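Local structure of glyoxalase family protein (Bacillus cereus, 1ZSW) at residues His46-Val51 against Leu149-Leu154; Leu107-Glu112 against His116-Arg121; Arg121-Lys124 against Lys128-Glu131; Tyr135-Ala140 against Glu213-Ser218. The protein is a zinc-binding member of the glyoxalase (vicinal oxygen chelate) family whose substrate and reaction have not been established. All blocks are in the same frame, centred on the assembly; numbering follows the deposited sequence.

Interaction 1 (His46-Val51 against Leu149-Leu154)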
# COMPACT_ATOMS: atom_id res chain seq x y z
N HIS A 46 8.54 -8.43 13.89
CA HIS A 46 8.46 -9.86 13.95
C HIS A 46 7.38 -10.35 12.97
O HIS A 46 7.61 -11.27 12.19
CB HIS A 46 8.20 -10.38 15.36
CG HIS A 46 8.07 -11.87 15.40
ND1 HIS A 46 9.16 -12.71 15.28
CD2 HIS A 46 6.98 -12.66 15.49
CE1 HIS A 46 8.74 -13.96 15.31
NE2 HIS A 46 7.42 -13.96 15.44
N PHE A 47 6.23 -9.71 12.96
CA PHE A 47 5.16 -10.20 12.11
C PHE A 47 5.44 -10.07 10.63
O PHE A 47 5.27 -11.05 9.87
CB PHE A 47 3.85 -9.47 12.45
CG PHE A 47 2.66 -10.09 11.80
CD1 PHE A 47 2.07 -11.24 12.32
CD2 PHE A 47 2.13 -9.55 10.64
CE1 PHE A 47 0.96 -11.81 11.71
CE2 PHE A 47 1.01 -10.10 10.01
CZ PHE A 47 0.42 -11.23 10.56
N TYR A 48 5.87 -8.88 10.19
CA TYR A 48 5.99 -8.64 8.74
C TYR A 48 7.23 -9.27 8.13
O TYR A 48 7.22 -9.70 6.98
CB TYR A 48 5.81 -7.13 8.38
CG TYR A 48 4.37 -6.79 8.64
CD1 TYR A 48 3.96 -6.35 9.89
CD2 TYR A 48 3.41 -7.09 7.68
CE1 TYR A 48 2.57 -6.15 10.19
CE2 TYR A 48 2.05 -6.89 7.95
CZ TYR A 48 1.65 -6.44 9.20
OH TYR A 48 0.28 -6.28 9.45
N LYS A 49 8.29 -9.36 8.91
CA LYS A 49 9.54 -9.96 8.44
C LYS A 49 9.58 -11.44 8.76
O LYS A 49 9.70 -12.26 7.87
CB LYS A 49 10.74 -9.22 9.03
CG LYS A 49 12.08 -9.79 8.58
CD LYS A 49 13.24 -8.91 9.06
CE LYS A 49 13.34 -8.93 10.57
NZ LYS A 49 13.86 -10.23 11.10
N ASN A 50 9.45 -11.81 10.03
CA ASN A 50 9.61 -13.23 10.38
C ASN A 50 8.43 -14.11 10.00
O ASN A 50 8.63 -15.21 9.48
CB ASN A 50 10.00 -13.38 11.85
CG ASN A 50 11.33 -12.71 12.14
OD1 ASN A 50 11.44 -11.88 13.04
ND2 ASN A 50 12.34 -13.02 11.32
N VAL A 51 7.21 -13.63 10.22
CA VAL A 51 6.03 -14.49 9.94
C VAL A 51 5.66 -14.39 8.48
O VAL A 51 5.54 -15.39 7.78
CB VAL A 51 4.85 -14.16 10.87
CG1 VAL A 51 3.62 -15.05 10.54
CG2 VAL A 51 5.26 -14.30 12.36
N LEU A 149 -5.23 -5.13 12.08
CA LEU A 149 -5.12 -4.86 10.64
C LEU A 149 -5.60 -6.05 9.85
O LEU A 149 -5.13 -7.18 10.08
CB LEU A 149 -3.67 -4.47 10.27
CG LEU A 149 -3.48 -4.21 8.75
CD1 LEU A 149 -4.20 -2.96 8.32
CD2 LEU A 149 -1.95 -3.98 8.49
N ARG A 150 -6.48 -5.81 8.88
CA ARG A 150 -7.05 -6.86 8.07
C ARG A 150 -6.32 -6.98 6.76
O ARG A 150 -6.16 -5.95 6.05
CB ARG A 150 -8.56 -6.63 7.84
CG ARG A 150 -9.36 -6.72 9.17
CD ARG A 150 -10.75 -6.08 8.99
NE ARG A 150 -10.68 -4.62 9.17
CZ ARG A 150 -11.74 -3.82 9.04
NH1 ARG A 150 -12.93 -4.32 8.72
NH2 ARG A 150 -11.60 -2.52 9.24
N LEU A 151 -5.85 -8.20 6.47
CA LEU A 151 -5.20 -8.55 5.22
C LEU A 151 -5.81 -9.77 4.54
O LEU A 151 -6.59 -10.50 5.16
CB LEU A 151 -3.67 -8.80 5.45
CG LEU A 151 -2.93 -7.66 6.16
CD1 LEU A 151 -2.74 -7.98 7.63
CD2 LEU A 151 -1.54 -7.43 5.50
N VAL A 152 -5.54 -9.94 3.26
CA VAL A 152 -6.06 -11.11 2.56
C VAL A 152 -5.06 -11.58 1.52
O VAL A 152 -4.57 -10.78 0.71
CB VAL A 152 -7.48 -10.85 1.96
CG1 VAL A 152 -7.46 -9.73 0.90
CG2 VAL A 152 -8.04 -12.14 1.30
N LEU A 153 -4.71 -12.87 1.58
CA LEU A 153 -3.89 -13.45 0.56
C LEU A 153 -4.73 -13.83 -0.66
O LEU A 153 -5.84 -14.38 -0.51
CB LEU A 153 -3.14 -14.67 1.09
CG LEU A 153 -2.27 -14.51 2.31
CD1 LEU A 153 -1.68 -15.85 2.68
CD2 LEU A 153 -1.12 -13.51 2.03
N LEU A 154 -4.23 -13.52 -1.84
CA LEU A 154 -5.01 -13.65 -3.08
C LEU A 154 -4.19 -14.39 -4.13
O LEU A 154 -3.02 -14.07 -4.37
CB LEU A 154 -5.35 -12.28 -3.62
CG LEU A 154 -6.11 -11.28 -2.74
CD1 LEU A 154 -6.03 -9.86 -3.40
CD2 LEU A 154 -7.57 -11.77 -2.51

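Interaction 2 (Leu107-Glu112 against His116-Arg121)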
# COMPACT_ATOMS: atom_id res chain seq x y z
N LEU A 107 -2.79 -9.15 -0.70
CA LEU A 107 -1.38 -9.48 -1.01
C LEU A 107 -1.39 -10.70 -1.93
O LEU A 107 -2.03 -11.72 -1.59
CB LEU A 107 -0.62 -9.81 0.28
CG LEU A 107 -0.50 -8.68 1.31
CD1 LEU A 107 0.12 -9.19 2.61
CD2 LEU A 107 0.32 -7.57 0.68
N LEU A 108 -0.73 -10.60 -3.08
CA LEU A 108 -0.75 -11.70 -4.07
C LEU A 108 0.23 -12.80 -3.67
O LEU A 108 1.34 -12.52 -3.24
CB LEU A 108 -0.39 -11.16 -5.45
CG LEU A 108 -1.39 -10.15 -6.02
CD1 LEU A 108 -0.86 -9.38 -7.21
CD2 LEU A 108 -2.69 -10.91 -6.41
N VAL A 109 -0.22 -14.05 -3.81
CA VAL A 109 0.64 -15.24 -3.70
C VAL A 109 0.46 -16.06 -4.95
O VAL A 109 -0.56 -15.96 -5.62
CB VAL A 109 0.40 -16.07 -2.43
CG1 VAL A 109 0.73 -15.26 -1.20
CG2 VAL A 109 -1.07 -16.63 -2.34
N PRO A 110 1.49 -16.84 -5.34
CA PRO A 110 1.44 -17.44 -6.68
C PRO A 110 0.32 -18.47 -6.95
O PRO A 110 -0.21 -18.46 -8.03
CB PRO A 110 2.82 -18.08 -6.82
CG PRO A 110 3.71 -17.28 -5.83
CD PRO A 110 2.78 -17.07 -4.67
N SER A 111 -0.02 -19.31 -6.00
CA SER A 111 -0.93 -20.43 -6.31
C SER A 111 -1.84 -20.85 -5.17
O SER A 111 -1.66 -20.45 -4.02
CB SER A 111 -0.04 -21.64 -6.69
OG SER A 111 0.53 -22.14 -5.49
N GLU A 112 -2.89 -21.63 -5.50
CA GLU A 112 -3.79 -22.10 -4.45
C GLU A 112 -3.01 -22.95 -3.45
O GLU A 112 -3.30 -22.99 -2.26
CB GLU A 112 -5.02 -22.85 -5.04
CG GLU A 112 -6.01 -21.89 -5.70
CD GLU A 112 -7.33 -22.52 -6.14
OE1 GLU A 112 -7.55 -22.65 -7.37
OE2 GLU A 112 -8.16 -22.84 -5.27
N HIS A 116 -2.38 -22.98 0.87
CA HIS A 116 -2.28 -24.08 1.82
C HIS A 116 -1.03 -23.97 2.67
O HIS A 116 -1.09 -24.19 3.88
CB HIS A 116 -2.36 -25.43 1.08
CG HIS A 116 -3.71 -25.70 0.50
ND1 HIS A 116 -4.78 -26.12 1.26
CD2 HIS A 116 -4.18 -25.57 -0.76
CE1 HIS A 116 -5.85 -26.25 0.50
NE2 HIS A 116 -5.51 -25.92 -0.74
N TYR A 117 0.08 -23.57 2.04
CA TYR A 117 1.30 -23.27 2.77
C TYR A 117 1.05 -22.21 3.85
O TYR A 117 1.43 -22.36 5.02
CB TYR A 117 2.40 -22.80 1.79
CG TYR A 117 3.58 -22.24 2.54
CD1 TYR A 117 3.62 -20.89 2.91
CD2 TYR A 117 4.64 -23.06 2.93
CE1 TYR A 117 4.68 -20.38 3.63
CE2 TYR A 117 5.71 -22.56 3.65
CZ TYR A 117 5.74 -21.21 3.99
OH TYR A 117 6.78 -20.74 4.74
N TRP A 118 0.39 -21.12 3.46
CA TRP A 118 0.06 -20.04 4.38
C TRP A 118 -0.88 -20.38 5.51
O TRP A 118 -0.69 -19.97 6.66
CB TRP A 118 -0.40 -18.81 3.58
CG TRP A 118 0.84 -18.11 2.98
CD1 TRP A 118 1.21 -18.06 1.68
CD2 TRP A 118 1.81 -17.39 3.72
NE1 TRP A 118 2.43 -17.37 1.56
CE2 TRP A 118 2.79 -16.94 2.80
CE3 TRP A 118 1.98 -17.11 5.09
CZ2 TRP A 118 3.92 -16.19 3.21
CZ3 TRP A 118 3.09 -16.35 5.50
CH2 TRP A 118 4.06 -15.93 4.55
N LYS A 119 -1.91 -21.18 5.20
CA LYS A 119 -2.81 -21.66 6.24
C LYS A 119 -2.03 -22.41 7.32
O LYS A 119 -2.20 -22.14 8.50
CB LYS A 119 -3.92 -22.55 5.65
CG LYS A 119 -5.02 -22.87 6.67
CD LYS A 119 -6.39 -22.90 6.03
CE LYS A 119 -7.47 -22.65 7.09
NZ LYS A 119 -7.43 -23.68 8.18
N GLU A 120 -1.16 -23.35 6.92
CA GLU A 120 -0.36 -24.06 7.94
C GLU A 120 0.56 -23.12 8.72
O GLU A 120 0.66 -23.21 9.95
CB GLU A 120 0.42 -25.24 7.35
CG GLU A 120 1.51 -25.84 8.28
CD GLU A 120 0.98 -26.37 9.61
OE1 GLU A 120 -0.14 -26.94 9.65
OE2 GLU A 120 1.70 -26.21 10.63
N ARG A 121 1.20 -22.18 8.02
CA ARG A 121 2.09 -21.23 8.68
C ARG A 121 1.36 -20.35 9.70
O ARG A 121 1.87 -20.07 10.78
CB ARG A 121 2.79 -20.36 7.62
CG ARG A 121 3.92 -19.50 8.21
CD ARG A 121 4.85 -18.99 7.10
NE ARG A 121 5.93 -18.19 7.69
CZ ARG A 121 7.07 -18.70 8.15
NH1 ARG A 121 7.99 -17.90 8.67
NH2 ARG A 121 7.27 -20.03 8.10

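Interaction 3 (Arg121-Lys124 against Lys128-Glu131)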
# COMPACT_ATOMS: atom_id res chain seq x y z
N ARG A 121 1.20 -22.18 8.02
CA ARG A 121 2.09 -21.23 8.68
C ARG A 121 1.36 -20.35 9.70
O ARG A 121 1.87 -20.07 10.78
CB ARG A 121 2.79 -20.36 7.62
CG ARG A 121 3.92 -19.50 8.21
CD ARG A 121 4.85 -18.99 7.10
NE ARG A 121 5.93 -18.19 7.69
CZ ARG A 121 7.07 -18.70 8.15
NH1 ARG A 121 7.99 -17.90 8.67
NH2 ARG A 121 7.27 -20.03 8.10
N PHE A 122 0.15 -19.91 9.35
CA PHE A 122 -0.66 -19.12 10.24
C PHE A 122 -1.07 -19.93 11.48
O PHE A 122 -1.12 -19.38 12.59
CB PHE A 122 -1.91 -18.60 9.50
CG PHE A 122 -1.62 -17.48 8.51
CD1 PHE A 122 -2.54 -17.18 7.50
CD2 PHE A 122 -0.45 -16.72 8.59
CE1 PHE A 122 -2.31 -16.15 6.56
CE2 PHE A 122 -0.20 -15.68 7.66
CZ PHE A 122 -1.13 -15.40 6.65
N GLU A 123 -1.36 -21.21 11.29
CA GLU A 123 -1.67 -22.10 12.41
C GLU A 123 -0.46 -22.15 13.34
O GLU A 123 -0.57 -21.89 14.55
CB GLU A 123 -2.01 -23.51 11.92
CG GLU A 123 -3.34 -23.64 11.15
CD GLU A 123 -3.47 -24.96 10.41
OE1 GLU A 123 -2.64 -25.87 10.64
OE2 GLU A 123 -4.40 -25.09 9.59
N LYS A 124 0.70 -22.42 12.76
CA LYS A 124 1.95 -22.51 13.49
C LYS A 124 2.27 -21.25 14.31
O LYS A 124 2.71 -21.33 15.46
CB LYS A 124 3.10 -22.83 12.53
CG LYS A 124 4.50 -22.74 13.16
CD LYS A 124 4.70 -23.76 14.28
CE LYS A 124 4.80 -25.18 13.74
NZ LYS A 124 5.76 -25.26 12.60
N LYS A 128 -4.40 -15.03 13.48
CA LYS A 128 -5.82 -15.04 13.15
C LYS A 128 -6.05 -15.16 11.65
O LYS A 128 -5.50 -14.38 10.87
CB LYS A 128 -6.50 -13.80 13.74
CG LYS A 128 -7.98 -13.67 13.39
CD LYS A 128 -8.64 -12.61 14.28
CE LYS A 128 -10.04 -12.25 13.78
NZ LYS A 128 -11.04 -13.30 14.08
N HIS A 129 -6.83 -16.15 11.22
CA HIS A 129 -7.03 -16.37 9.79
C HIS A 129 -8.33 -17.10 9.53
O HIS A 129 -8.86 -17.77 10.42
CB HIS A 129 -5.88 -17.16 9.16
CG HIS A 129 -5.76 -18.56 9.69
ND1 HIS A 129 -5.26 -18.83 10.93
CD2 HIS A 129 -6.09 -19.75 9.14
CE1 HIS A 129 -5.28 -20.14 11.14
NE2 HIS A 129 -5.77 -20.72 10.07
N SER A 130 -8.80 -16.95 8.30
CA SER A 130 -10.07 -17.50 7.83
C SER A 130 -9.85 -18.91 7.32
O SER A 130 -8.74 -19.46 7.41
CB SER A 130 -10.64 -16.60 6.73
OG SER A 130 -9.99 -16.77 5.46
N GLU A 131 -10.91 -19.55 6.83
CA GLU A 131 -10.71 -20.73 6.02
C GLU A 131 -10.56 -20.28 4.59
O GLU A 131 -10.76 -19.09 4.27
CB GLU A 131 -11.91 -21.68 6.18
CG GLU A 131 -12.06 -22.17 7.61
CD GLU A 131 -10.96 -23.12 8.03
OE1 GLU A 131 -10.62 -24.02 7.24
OE2 GLU A 131 -10.43 -22.96 9.16
O HOH W 1 -6.62 -23.21 10.46

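Interaction 4 (Tyr135-Ala140 against Glu213-Ser218)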
# COMPACT_ATOMS: atom_id res chain seq x y z
N TYR A 135 -12.12 -13.75 -2.57
CA TYR A 135 -12.15 -12.31 -2.32
C TYR A 135 -11.94 -11.61 -3.65
O TYR A 135 -11.00 -11.91 -4.34
CB TYR A 135 -11.08 -11.89 -1.30
CG TYR A 135 -11.19 -10.42 -1.01
CD1 TYR A 135 -10.53 -9.49 -1.82
CD2 TYR A 135 -11.94 -9.95 0.07
CE1 TYR A 135 -10.65 -8.12 -1.58
CE2 TYR A 135 -12.08 -8.58 0.32
CZ TYR A 135 -11.40 -7.68 -0.52
OH TYR A 135 -11.53 -6.31 -0.30
N ALA A 136 -12.87 -10.72 -4.01
CA ALA A 136 -12.84 -10.05 -5.31
C ALA A 136 -12.56 -11.00 -6.47
O ALA A 136 -11.70 -10.74 -7.33
CB ALA A 136 -11.82 -8.88 -5.29
N ASN A 137 -13.27 -12.13 -6.46
CA ASN A 137 -13.21 -13.10 -7.55
C ASN A 137 -11.90 -13.89 -7.68
O ASN A 137 -11.62 -14.46 -8.72
CB ASN A 137 -13.62 -12.45 -8.87
CG ASN A 137 -15.07 -11.94 -8.83
OD1 ASN A 137 -15.99 -12.69 -8.48
ND2 ASN A 137 -15.27 -10.68 -9.17
N ARG A 138 -11.13 -13.94 -6.60
CA ARG A 138 -9.91 -14.72 -6.55
C ARG A 138 -9.91 -15.65 -5.36
O ARG A 138 -10.41 -15.28 -4.29
CB ARG A 138 -8.68 -13.79 -6.46
CG ARG A 138 -8.55 -12.88 -7.65
CD ARG A 138 -7.17 -12.16 -7.69
NE ARG A 138 -7.16 -11.24 -8.83
CZ ARG A 138 -7.76 -10.04 -8.80
NH1 ARG A 138 -8.36 -9.66 -7.69
NH2 ARG A 138 -7.73 -9.24 -9.86
N PRO A 139 -9.33 -16.87 -5.49
CA PRO A 139 -9.15 -17.69 -4.30
C PRO A 139 -8.33 -16.94 -3.26
O PRO A 139 -7.39 -16.25 -3.63
CB PRO A 139 -8.41 -18.94 -4.81
CG PRO A 139 -8.52 -18.90 -6.29
CD PRO A 139 -8.82 -17.51 -6.72
N ALA A 140 -8.70 -17.04 -2.01
CA ALA A 140 -8.17 -16.16 -0.96
C ALA A 140 -8.11 -16.79 0.42
O ALA A 140 -8.83 -17.78 0.72
CB ALA A 140 -9.05 -14.89 -0.92
N GLU A 213 -21.18 -2.73 -3.27
CA GLU A 213 -19.73 -2.91 -3.58
C GLU A 213 -19.42 -2.68 -5.03
O GLU A 213 -20.21 -3.01 -5.92
CB GLU A 213 -19.30 -4.32 -3.21
CG GLU A 213 -17.78 -4.56 -3.45
CD GLU A 213 -17.34 -5.91 -2.98
OE1 GLU A 213 -17.19 -6.08 -1.76
OE2 GLU A 213 -17.14 -6.79 -3.85
N ALA A 214 -18.24 -2.14 -5.32
CA ALA A 214 -17.85 -1.96 -6.70
C ALA A 214 -16.37 -2.32 -6.74
O ALA A 214 -15.68 -2.25 -5.71
CB ALA A 214 -18.11 -0.55 -7.18
N ILE A 215 -15.89 -2.75 -7.90
CA ILE A 215 -14.49 -3.19 -8.03
C ILE A 215 -13.90 -2.48 -9.22
O ILE A 215 -14.52 -2.41 -10.26
CB ILE A 215 -14.36 -4.74 -8.14
CG1 ILE A 215 -14.86 -5.40 -6.84
CG2 ILE A 215 -12.91 -5.13 -8.46
CD1 ILE A 215 -14.63 -6.95 -6.81
N PHE A 216 -12.68 -1.90 -9.06
CA PHE A 216 -12.06 -1.10 -10.09
C PHE A 216 -10.65 -1.59 -10.25
O PHE A 216 -10.03 -2.06 -9.26
CB PHE A 216 -12.01 0.39 -9.68
CG PHE A 216 -13.36 0.97 -9.42
CD1 PHE A 216 -14.09 1.57 -10.45
CD2 PHE A 216 -13.93 0.89 -8.15
CE1 PHE A 216 -15.40 2.05 -10.21
CE2 PHE A 216 -15.23 1.41 -7.89
CZ PHE A 216 -15.94 1.98 -8.92
N GLN A 217 -10.15 -1.48 -11.47
CA GLN A 217 -8.79 -1.84 -11.79
C GLN A 217 -8.07 -0.68 -12.47
O GLN A 217 -8.60 -0.03 -13.38
CB GLN A 217 -8.75 -3.10 -12.67
CG GLN A 217 -9.05 -4.33 -11.89
CD GLN A 217 -9.40 -5.54 -12.73
OE1 GLN A 217 -9.49 -6.65 -12.20
NE2 GLN A 217 -9.63 -5.32 -14.01
N SER A 218 -6.85 -0.38 -12.04
CA SER A 218 -6.14 0.73 -12.68
C SER A 218 -5.81 0.39 -14.12
O SER A 218 -5.91 1.26 -15.01
CB SER A 218 -4.86 1.12 -11.89
OG SER A 218 -3.84 0.15 -11.92

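Interaction 1 (His46-Val51 against Leu149-Leu154)
Tyr48, near the end of helix 41-51, reaches across to Leu149, just before strand 150-155, and to Leu151 within it. The helix ends in a wider, pi-type turn. There His46 O accepts from Val51 N at 3.1 Å and only weakly from Asn50 N. Phe47 sits beside the contact rather than in it. Its CD2 lies 3.4 Å above the plane of the Tyr48 ring, offset toward the rim, and so flanks that ring. Tyr48 carries the contact. Its CG is anti to the carbonyl carbon (chi1 -70°), which sends the ring out from the helix with the hydroxyl leading. Tyr48 OH comes within 3.3 Å of Leu149 CD2 and 3.9 Å of Leu151 CD1. Leu151 CD2 sits at the ring edge, near its plane, 4.4 Å from Tyr48 CE2. The two leucines thus receive the hydroxyl end of the tyrosine; Phe86 is another ring that meets it. Farther along, Asn50 and Val51 offer their carbonyl oxygens to Arg121 of helix 112-124. The meeting with the strand is apolar and buried, yet it holds a hydroxyl. Asp145 resolves this: its OD2 bonds Tyr48 OH while its OD1 takes Leu149 N. One carboxylate therefore satisfies a buried phenol and ties it to the residue it packs against.

Interaction 2 (Leu107-Glu112 against His116-Arg121)
Val109 closes strand 101-109, and the chain then turns into helix 112-124, bringing Trp118 back to face it. This is the first beta-alpha step of a beta-alpha-beta-beta-beta module, the repeating unit of the vicinal oxygen chelate fold. Val109 CA and Trp118 CA are 9.4 Å apart. Glu112 CA and His116 CA, one helical turn apart, are separated by 6.7 Å. Ser111 is the N-cap, and its OG bonds Ser114 N. The first turn follows with His116 N donating to Glu112 O at 3.3 Å, a long bond bent to 144° at the hydrogen. His116 folds back toward the same carbonyl. Its CG lies beside its own backbone N (chi1 -68°), and this brings His116 CD2 to 3.1 Å from Glu112 O. This end of the contact is exposed. The Glu112 side chain instead touches Pro139 of strand 138-144 and Val155 of strand 150-155.

The buried end belongs to Val109 and Trp118. The two side chains meet at an angle, and one methyl of the valine touches the pyrrole part of the indole. Tyr117 lies on the indole too: its CE1 stands 4.0 Å above the Trp118 ring plane, over the centre. The Tyr117 ring stacks in turn on His176, whose backbone O accepts a hydrogen bond from Trp118 NE1. At the valine, Val109 CG1 is 3.9 Å from Trp118 NE1 and 4.0 Å from Trp118 CD1.

Interaction 3 (Arg121-Lys124 against Lys128-Glu131)
Phe122, in the last turn of helix 112-124, lays its CB over one face of the His129 imidazole. This is a CH-pi contact: Phe122 CB is 3.9 Å from the centroid of the His129 ring and 23° off its normal. The two rings themselves meet obliquely, with planes at 45°. Phe122 CD1 rests 3.7 Å from His129 CB, so the phenyl packs against the base of the histidine side chain. His129 CG stands between its own backbone N and carbonyl carbon (chi1 65°), and the ring is thereby turned to the helix. The Glu123 CG touches the outer part of the imidazole, 3.9 Å from His129 NE2.

Both ring nitrogens have polar partners. His129 ND1 is bonded to Val127 O, which fixes the rotation of the ring. A water lies 2.7 Å from His129 NE2 and donates to Glu123 OE2. Glu123 has a second conformer, so this bridge may be partial. Ser130 OG bonds Glu131 O at 2.7 Å. Charge pairing reaches back to the helix, where Lys119 forms a salt bridge with Glu131.

Inside, Phe122 also meets the rings of Trp118 and Phe143. The end of the helix thus packs on the short, weakly bonded strand 128-129 that follows it, at the alpha-to-beta connection of a vicinal oxygen chelate module.

Interaction 4 (Tyr135-Ala140 against Glu213-Ser218)
Ala136 sets its CB against the tip of Ile215, with Ala136 CB 3.7 Å from Ile215 CD1. Ala136 and Asn137 are the two corner residues of a tight beta hairpin with a type I' turn, running from Tyr135 to Arg138. Both corners have positive phi, as this turn requires. The turn is closed by paired backbone bonds: Tyr135 N to Arg138 O at 2.9 Å and Arg138 N to Tyr135 O at 3.0 Å. The hairpin links strands 133-135 and 138-144, and its tip meets strand 213-217. The contact joins the two family regions of the chain: a hairpin from the first and a strand from the second.

Ile215 points its CB at the hairpin. Its CG1 is anti to the carbonyl carbon, and the chain then runs extended (chi2 -174°), which puts CD1 at the tip of the turn. Asn137 ND2 comes no nearer than 4.5 Å to Ile215 CD1. No hydrogen bond crosses between the two segments. The polar end of the contact is Arg138, whose side chain extends from CG to NE toward the Gln217 side chain, which approaches from the opposite direction. The guanidinium and the amide planes are 46° apart. The strongest partner of Arg138 is Glu226, which forms a salt bridge with NH1. Ala136 and Ile215 touch Glu226 as well, so this glutamate borders both the apolar and the polar half. Before the corner, Tyr135 OH is hydrogen-bonded to Glu185 OE1. The backbone of the corner is touched too: Ile215 CD1 lies 3.9 Å from Ala136 CA.

Interactions 1, 2 and 3 lie close together within the first family region. Interactions 2 and 3 both use helix 112-124, while interaction 1 sets helix 41-51 against strand 150-155. Interaction 1 is fully buried. Interactions 2 and 3 share Arg121 and run from a buried aromatic side to an exposed polar one. Arg121 also ties them to interaction 1, and Leu153 packs on both Trp118 and Phe122. Interaction 4 reaches the same sheet but its centre lies about 18 to 22 Å from the centres of the other three. It is partly buried and is the one that reaches the second family region. Its middle is aliphatic where interaction 3 is aromatic and water-bridged.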